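Local coordinates for protein phosphodiesterase (Candida albicans, PDB 6CPU) that belongs to the phosphodiesterase family, with a mostly helical HD-type domain that binds a zinc ion, with a magnesium ion also in the model, at residues A285-L290 with G341-A346; A332-I337 with L452-L457; L28-F33 with E192-I197. One frame throughout, in Å; residues are numbered along the deposited sequence.

Contact 1. Residues A285-L290 with G341-A346; sequences ACFHFL and GLLVAA
The helical segments 285-290 and 341-346 run roughly antiparallel, at 161°, with axes 9.8 Å apart at closest and Cys286 nearest Leu343 along the backbones. The contact between them is entirely apolar, and every residue that touches is buried.

Leu343 carries much of it. Its CG sits anti to the carbonyl carbon (chi1 -67°), and the branch beyond brings CD2 up against the other helix. CD2 lies 3.7 Å from Leu290 CD1, and these two leucines meet tip to tip. The same methyl packs on Cys286 CB and rests 3.8 Å from the backbone N of Phe287. It also reaches the edge of the Phe287 ring, close to the ring plane, at CD1. One methyl therefore touches three residues of 285-290: Cys286, Phe287 and Leu290.

Leu342 uses both of its branches. CD1 goes to Leu290, 3.9 Å from Leu290 CD1, and CD2 goes to Cys286, 3.9 Å from Cys286 SG. The sulfur also meets Ala346 CB at 3.9 Å. It thus packs against two side chains one helical turn apart.

Both helices belong to the all-helical HD-type domain. The side chain of Ala346 is about 9 Å from the zinc ion, and the Ala346 carbonyl oxygen accepts a hydrogen bond from ND1 of His349, a zinc ligand. Helix 227-242 packs on Leu343 through Ile238 and Ala241, and on Phe287 through Met237. Helix 446-462 reaches Cys286 through Ala461 and Leu342 through Leu457, while helix 411-421 packs on Val344 and Ala345.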
ATOM      1  N   ALA A 285     -10.558  -5.187   5.338  1.00 26.73           N
ATOM      2  CA  ALA A 285     -10.757  -5.876   6.624  1.00 27.95           C
ATOM      3  C   ALA A 285     -11.189  -4.896   7.694  1.00 29.02           C
ATOM      4  O   ALA A 285     -12.200  -5.113   8.366  1.00 29.37           O
ATOM      5  CB  ALA A 285      -9.496  -6.605   7.051  1.00 28.06           C
ATOM      6  N   CYS A 286     -10.438  -3.807   7.847  1.00 28.80           N
ATOM      7  CA  CYS A 286     -10.821  -2.738   8.784  1.00 30.29           C
ATOM      8  C   CYS A 286     -12.233  -2.247   8.503  1.00 29.46           C
ATOM      9  O   CYS A 286     -13.031  -2.035   9.425  1.00 28.40           O
ATOM     10  CB  CYS A 286      -9.872  -1.539   8.689  1.00 33.26           C
ATOM     11  SG  CYS A 286      -8.378  -1.697   9.674  1.00 38.77           S
ATOM     12  N   PHE A 287     -12.519  -2.046   7.223  1.00 28.22           N
ATOM     13  CA  PHE A 287     -13.831  -1.572   6.786  1.00 28.03           C
ATOM     14  C   PHE A 287     -14.944  -2.503   7.300  1.00 28.45           C
ATOM     15  O   PHE A 287     -15.922  -2.040   7.886  1.00 31.04           O
ATOM     16  CB  PHE A 287     -13.855  -1.477   5.264  1.00 27.31           C
ATOM     17  CG  PHE A 287     -15.007  -0.692   4.713  1.00 26.81           C
ATOM     18  CD1 PHE A 287     -15.095   0.669   4.929  1.00 26.64           C
ATOM     19  CD2 PHE A 287     -15.982  -1.312   3.949  1.00 27.48           C
ATOM     20  CE1 PHE A 287     -16.140   1.408   4.410  1.00 27.58           C
ATOM     21  CE2 PHE A 287     -17.036  -0.578   3.418  1.00 27.68           C
ATOM     22  CZ  PHE A 287     -17.117   0.783   3.655  1.00 27.74           C
ATOM     23  N   HIS A 288     -14.769  -3.805   7.113  1.00 28.93           N
ATOM     24  CA  HIS A 288     -15.752  -4.779   7.622  1.00 31.16           C
ATOM     25  C   HIS A 288     -15.837  -4.789   9.154  1.00 33.41           C
ATOM     26  O   HIS A 288     -16.950  -4.771   9.702  1.00 32.51           O
ATOM     27  CB  HIS A 288     -15.491  -6.180   7.081  1.00 30.87           C
ATOM     28  CG  HIS A 288     -16.177  -6.456   5.780  1.00 32.66           C
ATOM     29  ND1 HIS A 288     -17.152  -7.422   5.641  1.00 31.29           N
ATOM     30  CD2 HIS A 288     -16.046  -5.874   4.562  1.00 31.61           C
ATOM     31  CE1 HIS A 288     -17.586  -7.429   4.394  1.00 32.28           C
ATOM     32  NE2 HIS A 288     -16.925  -6.504   3.716  1.00 33.74           N
ATOM     33  N   PHE A 289     -14.686  -4.783   9.839  1.00 32.69           N
ATOM     34  CA  PHE A 289     -14.680  -4.681  11.304  1.00 32.03           C
ATOM     35  C   PHE A 289     -15.517  -3.499  11.771  1.00 34.39           C
ATOM     36  O   PHE A 289     -16.381  -3.643  12.641  1.00 36.26           O
ATOM     37  CB  PHE A 289     -13.256  -4.543  11.880  1.00 31.86           C
ATOM     38  CG  PHE A 289     -12.354  -5.737  11.640  1.00 31.11           C
ATOM     39  CD1 PHE A 289     -12.858  -6.981  11.290  1.00 30.17           C
ATOM     40  CD2 PHE A 289     -10.979  -5.605  11.802  1.00 30.10           C
ATOM     41  CE1 PHE A 289     -12.018  -8.063  11.088  1.00 31.09           C
ATOM     42  CE2 PHE A 289     -10.135  -6.684  11.608  1.00 29.20           C
ATOM     43  CZ  PHE A 289     -10.648  -7.910  11.245  1.00 30.16           C
ATOM     44  N   LEU A 290     -15.266  -2.332  11.190  1.00 33.02           N
ATOM     45  CA  LEU A 290     -15.949  -1.112  11.583  1.00 34.75           C
ATOM     46  C   LEU A 290     -17.463  -1.143  11.318  1.00 36.02           C
ATOM     47  O   LEU A 290     -18.237  -0.576  12.095  1.00 38.35           O
ATOM     48  CB  LEU A 290     -15.310   0.088  10.893  1.00 35.36           C
ATOM     49  CG  LEU A 290     -13.894   0.417  11.397  1.00 35.22           C
ATOM     50  CD1 LEU A 290     -13.094   1.184  10.348  1.00 34.95           C
ATOM     51  CD2 LEU A 290     -13.963   1.197  12.703  1.00 35.48           C
ATOM     52  N   GLY A 341      -9.893   7.911  10.330  1.00 28.50           N
ATOM     53  CA  GLY A 341      -8.470   7.835  10.665  1.00 28.34           C
ATOM     54  C   GLY A 341      -7.915   6.423  10.639  1.00 29.43           C
ATOM     55  O   GLY A 341      -6.792   6.205  10.181  1.00 28.32           O
ATOM     56  N   LEU A 342      -8.703   5.463  11.126  1.00 28.64           N
ATOM     57  CA  LEU A 342      -8.301   4.064  11.120  1.00 29.11           C
ATOM     58  C   LEU A 342      -8.201   3.558   9.681  1.00 27.06           C
ATOM     59  O   LEU A 342      -7.236   2.874   9.320  1.00 24.45           O
ATOM     60  CB  LEU A 342      -9.304   3.200  11.890  1.00 30.89           C
ATOM     61  CG  LEU A 342      -8.820   1.919  12.580  1.00 34.22           C
ATOM     62  CD1 LEU A 342      -9.934   0.884  12.594  1.00 35.51           C
ATOM     63  CD2 LEU A 342      -7.571   1.291  11.983  1.00 35.12           C
ATOM     64  N   LEU A 343      -9.209   3.891   8.878  1.00 25.21           N
ATOM     65  CA  LEU A 343      -9.233   3.472   7.480  1.00 24.88           C
ATOM     66  C   LEU A 343      -8.063   4.067   6.693  1.00 23.82           C
ATOM     67  O   LEU A 343      -7.407   3.352   5.944  1.00 22.58           O
ATOM     68  CB  LEU A 343     -10.546   3.864   6.824  1.00 25.44           C
ATOM     69  CG  LEU A 343     -11.743   3.099   7.394  1.00 25.72           C
ATOM     70  CD1 LEU A 343     -13.041   3.748   6.956  1.00 25.63           C
ATOM     71  CD2 LEU A 343     -11.685   1.640   6.989  1.00 25.88           C
ATOM     72  N   VAL A 344      -7.821   5.365   6.865  1.00 24.61           N
ATOM     73  CA  VAL A 344      -6.670   6.026   6.235  1.00 23.99           C
ATOM     74  C   VAL A 344      -5.346   5.378   6.690  1.00 22.71           C
ATOM     75  O   VAL A 344      -4.485   5.095   5.858  1.00 21.46           O
ATOM     76  CB  VAL A 344      -6.701   7.562   6.434  1.00 24.17           C
ATOM     77  CG1 VAL A 344      -5.403   8.209   5.996  1.00 24.38           C
ATOM     78  CG2 VAL A 344      -7.854   8.171   5.641  1.00 25.44           C
ATOM     79  N   ALA A 345      -5.192   5.091   7.981  1.00 22.08           N
ATOM     80  CA  ALA A 345      -3.986   4.389   8.451  1.00 21.35           C
ATOM     81  C   ALA A 345      -3.815   3.014   7.842  1.00 21.32           C
ATOM     82  O   ALA A 345      -2.707   2.642   7.476  1.00 21.49           O
ATOM     83  CB  ALA A 345      -3.969   4.290   9.971  1.00 21.51           C
ATOM     84  N   ALA A 346      -4.896   2.237   7.723  1.00 20.73           N
ATOM     85  CA  ALA A 346      -4.793   0.938   7.079  1.00 21.32           C
ATOM     86  C   ALA A 346      -4.325   1.080   5.626  1.00 21.50           C
ATOM     87  O   ALA A 346      -3.482   0.306   5.157  1.00 22.80           O
ATOM     88  CB  ALA A 346      -6.133   0.200   7.145  1.00 22.53           C
TER

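Contact 2. Residues A332-I337 with L452-L457; sequences ASLNPI and LISALL
Leu334 has CG anti to the carbonyl carbon (chi1 -58°) and CD1 anti to CA (chi2 180°); both methyls face segment 452-457. On that segment, Ile453 has CG2 anti to its backbone N, and this methyl is the one that faces Leu334.

Leu334 takes part in three of the four residue contacts. Its CG lies 4.2 Å from Ile453 CG2, where the two side chains slide past each other in opposite directions. Its CD1 meets Leu457 CD1 tip to tip at 4.0 Å. Both methyls also lie against the hydroxyl of Ser454, with Leu334 CD2 3.7 Å from Ser454 OG. This is packing and not a polar bond. The buried hydroxyl is hydrogen-bonded to the carbonyl oxygen of Val450, one turn earlier in its own helix.

Residues 332-335 lead into helix 336-348 of the HD-type domain, whose first turn begins at Pro336. Asn335 is the N-cap of that helix: its OD1 accepts a hydrogen bond from the backbone N of Gln338. Its ND2 bonds to the carbonyl oxygen of Ile403. Leu334 directly precedes the cap and packs the lead-in to this helix against helix 446-462.

Ser333 lies at the solvent side of the contact. Its CB comes 4.3 Å from Ile453 CG2. Deeper in, Leu342 of helix 336-348 packs on Leu334. The Leu334 carbonyl oxygen is hydrogen-bonded to Ser295 OG, and helix 411-421 touches Ser454 through Leu414 and Ser418.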
ATOM      1  N   ALA A 332     -20.665   3.213  19.178  1.00 55.87           N
ATOM      2  CA  ALA A 332     -19.540   2.346  18.865  1.00 51.98           C
ATOM      3  C   ALA A 332     -18.302   2.889  19.567  1.00 48.88           C
ATOM      4  O   ALA A 332     -18.274   4.050  19.980  1.00 46.30           O
ATOM      5  CB  ALA A 332     -19.319   2.292  17.361  1.00 52.30           C
ATOM      6  N   SER A 333     -17.283   2.046  19.702  1.00 48.21           N
ATOM      7  CA  SER A 333     -16.043   2.457  20.352  1.00 48.34           C
ATOM      8  C   SER A 333     -15.411   3.637  19.613  1.00 46.17           C
ATOM      9  O   SER A 333     -15.037   4.627  20.239  1.00 48.80           O
ATOM     10  CB  SER A 333     -15.058   1.289  20.437  1.00 49.83           C
ATOM     11  OG  SER A 333     -15.585   0.235  21.226  1.00 50.61           O
ATOM     12  N   LEU A 334     -15.316   3.533  18.287  1.00 43.33           N
ATOM     13  CA  LEU A 334     -14.717   4.587  17.464  1.00 40.49           C
ATOM     14  C   LEU A 334     -15.780   5.434  16.777  1.00 38.52           C
ATOM     15  O   LEU A 334     -16.664   4.914  16.098  1.00 37.95           O
ATOM     16  CB  LEU A 334     -13.772   3.980  16.416  1.00 40.42           C
ATOM     17  CG  LEU A 334     -12.616   3.125  16.945  1.00 39.97           C
ATOM     18  CD1 LEU A 334     -11.763   2.584  15.801  1.00 41.01           C
ATOM     19  CD2 LEU A 334     -11.758   3.923  17.915  1.00 40.79           C
ATOM     20  N   ASN A 335     -15.686   6.744  16.959  1.00 38.28           N
ATOM     21  CA  ASN A 335     -16.578   7.697  16.307  1.00 38.83           C
ATOM     22  C   ASN A 335     -16.231   7.880  14.805  1.00 38.51           C
ATOM     23  O   ASN A 335     -15.295   7.228  14.303  1.00 36.69           O
ATOM     24  CB  ASN A 335     -16.590   9.024  17.094  1.00 39.41           C
ATOM     25  CG  ASN A 335     -15.368   9.894  16.838  1.00 41.30           C
ATOM     26  OD1 ASN A 335     -14.480   9.546  16.054  1.00 40.94           O
ATOM     27  ND2 ASN A 335     -15.325  11.046  17.502  1.00 42.03           N
ATOM     28  N   PRO A 336     -16.990   8.732  14.078  1.00 37.34           N
ATOM     29  CA  PRO A 336     -16.788   8.823  12.619  1.00 35.74           C
ATOM     30  C   PRO A 336     -15.400   9.295  12.156  1.00 36.49           C
ATOM     31  O   PRO A 336     -14.848   8.700  11.225  1.00 37.07           O
ATOM     32  CB  PRO A 336     -17.865   9.817  12.177  1.00 36.92           C
ATOM     33  CG  PRO A 336     -18.960   9.635  13.187  1.00 36.87           C
ATOM     34  CD  PRO A 336     -18.244   9.406  14.488  1.00 37.41           C
ATOM     35  N   ILE A 337     -14.844  10.335  12.776  1.00 35.72           N
ATOM     36  CA  ILE A 337     -13.510  10.812  12.373  1.00 36.72           C
ATOM     37  C   ILE A 337     -12.407   9.823  12.756  1.00 35.01           C
ATOM     38  O   ILE A 337     -11.458   9.635  11.996  1.00 35.26           O
ATOM     39  CB  ILE A 337     -13.197  12.245  12.864  1.00 38.33           C
ATOM     40  CG1 ILE A 337     -11.988  12.801  12.099  1.00 39.44           C
ATOM     41  CG2 ILE A 337     -12.958  12.291  14.369  1.00 38.87           C
ATOM     42  CD1 ILE A 337     -11.839  14.301  12.207  1.00 41.81           C
ATOM     43  N   LEU A 452      -5.761   2.479  21.555  1.00 34.89           N
ATOM     44  CA  LEU A 452      -5.645   1.043  21.756  1.00 34.34           C
ATOM     45  C   LEU A 452      -6.619   0.265  20.882  1.00 33.18           C
ATOM     46  O   LEU A 452      -6.239  -0.735  20.277  1.00 34.80           O
ATOM     47  CB  LEU A 452      -5.853   0.669  23.231  1.00 36.17           C
ATOM     48  CG  LEU A 452      -5.760  -0.827  23.538  1.00 36.62           C
ATOM     49  CD1 LEU A 452      -4.350  -1.364  23.329  1.00 37.49           C
ATOM     50  CD2 LEU A 452      -6.232  -1.103  24.964  1.00 38.69           C
ATOM     51  N   ILE A 453      -7.873   0.698  20.831  1.00 33.69           N
ATOM     52  CA  ILE A 453      -8.851   0.018  19.986  1.00 34.01           C
ATOM     53  C   ILE A 453      -8.409   0.097  18.522  1.00 32.31           C
ATOM     54  O   ILE A 453      -8.414  -0.903  17.811  1.00 32.60           O
ATOM     55  CB  ILE A 453     -10.274   0.599  20.126  1.00 34.58           C
ATOM     56  CG1 ILE A 453     -10.784   0.469  21.572  1.00 36.81           C
ATOM     57  CG2 ILE A 453     -11.226  -0.108  19.172  1.00 34.70           C
ATOM     58  CD1 ILE A 453     -10.588  -0.902  22.173  1.00 37.33           C
ATOM     59  N   SER A 454      -8.003   1.287  18.101  1.00 33.20           N
ATOM     60  CA  SER A 454      -7.476   1.497  16.748  1.00 32.26           C
ATOM     61  C   SER A 454      -6.297   0.568  16.464  1.00 31.41           C
ATOM     62  O   SER A 454      -6.264  -0.088  15.421  1.00 32.12           O
ATOM     63  CB  SER A 454      -7.069   2.948  16.576  1.00 32.66           C
ATOM     64  OG  SER A 454      -8.189   3.787  16.775  1.00 34.15           O
ATOM     65  N   ALA A 455      -5.358   0.483  17.412  1.00 30.91           N
ATOM     66  CA  ALA A 455      -4.189  -0.386  17.284  1.00 30.75           C
ATOM     67  C   ALA A 455      -4.560  -1.852  17.145  1.00 31.05           C
ATOM     68  O   ALA A 455      -3.986  -2.581  16.340  1.00 31.10           O
ATOM     69  CB  ALA A 455      -3.260  -0.200  18.474  1.00 30.64           C
ATOM     70  N   LEU A 456      -5.520  -2.296  17.944  1.00 32.24           N
ATOM     71  CA  LEU A 456      -5.948  -3.682  17.892  1.00 32.12           C
ATOM     72  C   LEU A 456      -6.652  -4.004  16.583  1.00 29.51           C
ATOM     73  O   LEU A 456      -6.465  -5.073  16.032  1.00 32.33           O
ATOM     74  CB  LEU A 456      -6.855  -4.003  19.086  1.00 33.63           C
ATOM     75  CG  LEU A 456      -6.152  -3.937  20.449  1.00 35.34           C
ATOM     76  CD1 LEU A 456      -7.184  -3.989  21.574  1.00 36.68           C
ATOM     77  CD2 LEU A 456      -5.117  -5.040  20.600  1.00 35.77           C
ATOM     78  N   LEU A 457      -7.457  -3.081  16.090  1.00 29.67           N
ATOM     79  CA  LEU A 457      -8.205  -3.329  14.862  1.00 30.20           C
ATOM     80  C   LEU A 457      -7.264  -3.405  13.660  1.00 28.90           C
ATOM     81  O   LEU A 457      -7.343  -4.346  12.872  1.00 28.45           O
ATOM     82  CB  LEU A 457      -9.299  -2.279  14.661  1.00 29.99           C
ATOM     83  CG  LEU A 457     -10.495  -2.431  15.618  1.00 30.52           C
ATOM     84  CD1 LEU A 457     -11.532  -1.357  15.355  1.00 31.31           C
ATOM     85  CD2 LEU A 457     -11.104  -3.818  15.497  1.00 30.85           C
TER

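Contact 3. Residues L28-F33 with E192-I197; sequences LICHLF and EEINFI
Phe33 and Phe196 form a T-shaped (edge-to-face) aromatic pair. The edge of Phe196 points at a face of Phe33, with centroids 5.2 Å apart and planes at 71°. Phe196 CE1 sits above the Phe33 ring, offset toward its rim, 3.7 Å from Phe33 CE2. One face of the Phe196 ring also lies against Ile194 of its own segment, whose CG2 stands over the ring centre.

Aliphatic packing centres on Ile194, the first residue to leave helical geometry after helix 177-193. The contact joins helix 25-34, which packs on the four-stranded parallel sheet through strand 2-6, to the turn that follows helix 177-193. Ile194 CD1 lies 3.8 Å from Ile29 CG2, and the two side chains cross at about a right angle. The same methyl reaches the edge of the Phe33 ring, near its plane, 4.1 Å from CE2. Ile194 CG2 touches Cys30 SG at 4.0 Å.

Polar bonds hold the turn from outside the contact. Asn254 of helix 253-264 is hydrogen-bonded to Ile194 O through ND2 and to Phe196 N through OD1.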
ATOM      1  N   LEU A  28       1.816  13.150 -20.914  1.00 22.58           N
ATOM      2  CA  LEU A  28       3.016  12.481 -20.378  1.00 22.76           C
ATOM      3  C   LEU A  28       2.800  12.037 -18.914  1.00 21.46           C
ATOM      4  O   LEU A  28       3.096  10.893 -18.548  1.00 20.62           O
ATOM      5  CB  LEU A  28       4.231  13.409 -20.489  1.00 23.60           C
ATOM      6  CG  LEU A  28       5.601  12.753 -20.311  1.00 24.41           C
ATOM      7  CD1 LEU A  28       6.695  13.552 -21.022  1.00 25.29           C
ATOM      8  CD2 LEU A  28       5.947  12.609 -18.842  1.00 25.24           C
ATOM      9  N   ILE A  29       2.245  12.929 -18.101  1.00 20.01           N
ATOM     10  CA  ILE A  29       1.930  12.616 -16.692  1.00 21.44           C
ATOM     11  C   ILE A  29       0.946  11.440 -16.596  1.00 21.67           C
ATOM     12  O   ILE A  29       1.135  10.533 -15.782  1.00 19.87           O
ATOM     13  CB  ILE A  29       1.385  13.848 -15.944  1.00 21.98           C
ATOM     14  CG1 ILE A  29       2.506  14.871 -15.730  1.00 22.74           C
ATOM     15  CG2 ILE A  29       0.825  13.468 -14.585  1.00 22.16           C
ATOM     16  CD1 ILE A  29       2.012  16.238 -15.283  1.00 23.58           C
ATOM     17  N   CYS A  30      -0.071  11.432 -17.454  1.00 20.48           N
ATOM     18  CA  CYS A  30      -1.066  10.360 -17.422  1.00 22.38           C
ATOM     19  C   CYS A  30      -0.439   9.011 -17.762  1.00 21.07           C
ATOM     20  O   CYS A  30      -0.788   7.997 -17.165  1.00 22.12           O
ATOM     21  CB  CYS A  30      -2.221  10.659 -18.358  1.00 24.23           C
ATOM     22  SG  CYS A  30      -3.263  12.001 -17.766  1.00 27.06           S
ATOM     23  N   HIS A  31       0.484   9.006 -18.715  1.00 20.98           N
ATOM     24  CA  HIS A  31       1.256   7.806 -19.052  1.00 20.72           C
ATOM     25  C   HIS A  31       2.004   7.288 -17.819  1.00 20.32           C
ATOM     26  O   HIS A  31       2.025   6.077 -17.565  1.00 20.62           O
ATOM     27  CB  HIS A  31       2.227   8.159 -20.181  1.00 21.27           C
ATOM     28  CG  HIS A  31       3.179   7.072 -20.554  1.00 21.84           C
ATOM     29  ND1 HIS A  31       2.818   6.006 -21.351  1.00 22.82           N
ATOM     30  CD2 HIS A  31       4.494   6.913 -20.290  1.00 22.77           C
ATOM     31  CE1 HIS A  31       3.868   5.230 -21.546  1.00 23.37           C
ATOM     32  NE2 HIS A  31       4.897   5.755 -20.909  1.00 23.14           N
ATOM     33  N   LEU A  32       2.614   8.207 -17.064  1.00 18.45           N
ATOM     34  CA  LEU A  32       3.372   7.838 -15.870  1.00 19.07           C
ATOM     35  C   LEU A  32       2.465   7.296 -14.776  1.00 18.55           C
ATOM     36  O   LEU A  32       2.824   6.319 -14.146  1.00 19.36           O
ATOM     37  CB  LEU A  32       4.183   9.025 -15.342  1.00 18.49           C
ATOM     38  CG  LEU A  32       5.284   9.524 -16.267  1.00 18.22           C
ATOM     39  CD1 LEU A  32       5.903  10.739 -15.624  1.00 18.57           C
ATOM     40  CD2 LEU A  32       6.335   8.458 -16.527  1.00 19.30           C
ATOM     41  N   PHE A  33       1.303   7.928 -14.544  1.00 18.79           N
ATOM     42  CA  PHE A  33       0.363   7.449 -13.499  1.00 19.50           C
ATOM     43  C   PHE A  33      -0.078   6.005 -13.748  1.00 19.00           C
ATOM     44  O   PHE A  33      -0.284   5.252 -12.794  1.00 20.47           O
ATOM     45  CB  PHE A  33      -0.874   8.343 -13.377  1.00 20.44           C
ATOM     46  CG  PHE A  33      -0.704   9.529 -12.455  1.00 20.24           C
ATOM     47  CD1 PHE A  33      -0.329   9.366 -11.127  1.00 19.84           C
ATOM     48  CD2 PHE A  33      -0.969  10.817 -12.912  1.00 20.50           C
ATOM     49  CE1 PHE A  33      -0.189  10.459 -10.289  1.00 20.26           C
ATOM     50  CE2 PHE A  33      -0.845  11.902 -12.075  1.00 20.04           C
ATOM     51  CZ  PHE A  33      -0.459  11.733 -10.763  1.00 19.68           C
ATOM     52  N   GLU A 192      -7.256  19.524 -11.056  1.00 29.24           N
ATOM     53  CA  GLU A 192      -7.985  20.454 -11.913  1.00 31.88           C
ATOM     54  C   GLU A 192      -7.971  20.020 -13.377  1.00 30.93           C
ATOM     55  O   GLU A 192      -8.996  20.105 -14.063  1.00 30.11           O
ATOM     56  CB  GLU A 192      -7.365  21.845 -11.772  1.00 35.53           C
ATOM     57  CG  GLU A 192      -8.273  22.989 -12.180  1.00 39.77           C
ATOM     58  CD  GLU A 192      -7.563  24.332 -12.143  1.00 42.95           C
ATOM     59  OE1 GLU A 192      -7.880  25.185 -12.995  1.00 47.62           O
ATOM     60  OE2 GLU A 192      -6.680  24.530 -11.282  1.00 44.10           O
ATOM     61  N   GLU A 193      -6.826  19.529 -13.852  1.00 28.93           N
ATOM     62  CA  GLU A 193      -6.659  19.195 -15.275  1.00 30.12           C
ATOM     63  C   GLU A 193      -6.771  17.722 -15.661  1.00 30.02           C
ATOM     64  O   GLU A 193      -7.080  17.418 -16.811  1.00 30.22           O
ATOM     65  CB  GLU A 193      -5.329  19.733 -15.773  1.00 33.26           C
ATOM     66  CG  GLU A 193      -5.241  21.252 -15.682  1.00 36.24           C
ATOM     67  CD  GLU A 193      -4.067  21.815 -16.456  1.00 38.69           C
ATOM     68  OE1 GLU A 193      -3.762  21.318 -17.563  1.00 43.27           O
ATOM     69  OE2 GLU A 193      -3.442  22.765 -15.957  1.00 45.69           O
ATOM     70  N   ILE A 194      -6.508  16.807 -14.735  1.00 27.81           N
ATOM     71  CA  ILE A 194      -6.559  15.376 -15.066  1.00 26.71           C
ATOM     72  C   ILE A 194      -7.853  14.762 -14.580  1.00 25.75           C
ATOM     73  O   ILE A 194      -8.267  15.005 -13.453  1.00 26.85           O
ATOM     74  CB  ILE A 194      -5.364  14.614 -14.461  1.00 26.36           C
ATOM     75  CG1 ILE A 194      -4.076  15.141 -15.090  1.00 26.58           C
ATOM     76  CG2 ILE A 194      -5.519  13.106 -14.675  1.00 25.78           C
ATOM     77  CD1 ILE A 194      -2.805  14.607 -14.483  1.00 26.43           C
ATOM     78  N   ASN A 195      -8.487  13.973 -15.449  1.00 26.54           N
ATOM     79  CA  ASN A 195      -9.689  13.224 -15.110  1.00 27.96           C
ATOM     80  C   ASN A 195      -9.271  11.801 -14.719  1.00 26.65           C
ATOM     81  O   ASN A 195      -9.112  10.931 -15.566  1.00 26.50           O
ATOM     82  CB  ASN A 195     -10.666  13.210 -16.295  1.00 30.79           C
ATOM     83  CG  ASN A 195     -12.091  12.896 -15.876  1.00 34.08           C
ATOM     84  OD1 ASN A 195     -12.461  13.075 -14.717  1.00 38.36           O
ATOM     85  ND2 ASN A 195     -12.900  12.432 -16.817  1.00 35.53           N
ATOM     86  N   PHE A 196      -9.076  11.581 -13.427  1.00 24.11           N
ATOM     87  CA  PHE A 196      -8.434  10.346 -12.965  1.00 24.78           C
ATOM     88  C   PHE A 196      -9.215   9.061 -13.257  1.00 24.97           C
ATOM     89  O   PHE A 196      -8.603   8.008 -13.496  1.00 24.77           O
ATOM     90  CB  PHE A 196      -8.031  10.478 -11.493  1.00 23.88           C
ATOM     91  CG  PHE A 196      -6.768  11.266 -11.303  1.00 23.28           C
ATOM     92  CD1 PHE A 196      -5.533  10.632 -11.319  1.00 23.59           C
ATOM     93  CD2 PHE A 196      -6.801  12.647 -11.164  1.00 23.61           C
ATOM     94  CE1 PHE A 196      -4.364  11.346 -11.172  1.00 23.12           C
ATOM     95  CE2 PHE A 196      -5.631  13.367 -11.021  1.00 22.77           C
ATOM     96  CZ  PHE A 196      -4.415  12.720 -11.013  1.00 23.82           C
ATOM     97  N   ILE A 197     -10.546   9.147 -13.307  1.00 24.05           N
ATOM     98  CA  ILE A 197     -11.364   7.983 -13.646  1.00 26.22           C
ATOM     99  C   ILE A 197     -11.025   7.428 -15.030  1.00 25.72           C
ATOM    100  O   ILE A 197     -11.128   6.216 -15.256  1.00 23.86           O
ATOM    101  CB  ILE A 197     -12.886   8.296 -13.549  1.00 27.75           C
ATOM    102  CG1 ILE A 197     -13.723   7.006 -13.545  1.00 29.32           C
ATOM    103  CG2 ILE A 197     -13.325   9.213 -14.685  1.00 27.74           C
ATOM    104  CD1 ILE A 197     -13.823   6.328 -12.197  1.00 29.92           C
TER

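In the fold
From the N terminus, contact 3 closes first, around 158 residues. It brings helix 25-34 against the turn after helix 177-193. It is complete before contact 1 opens, and its centre lies about 28 Å and about 35 Å from those of contacts 1 and 2. Contact 1 then closes a loop of 50 residues between its two segments, on helices 276-292 and 336-348. Contact 2 starts inside that loop and ends on helix 446-462, with 114 residues between, so the two cross. They share helix 336-348 and touch directly at Leu290 with Leu334. Together they tie three helices of the phosphodiesterase domain, while contact 3 joins the N-terminal sheet region to the end of helix 177-193.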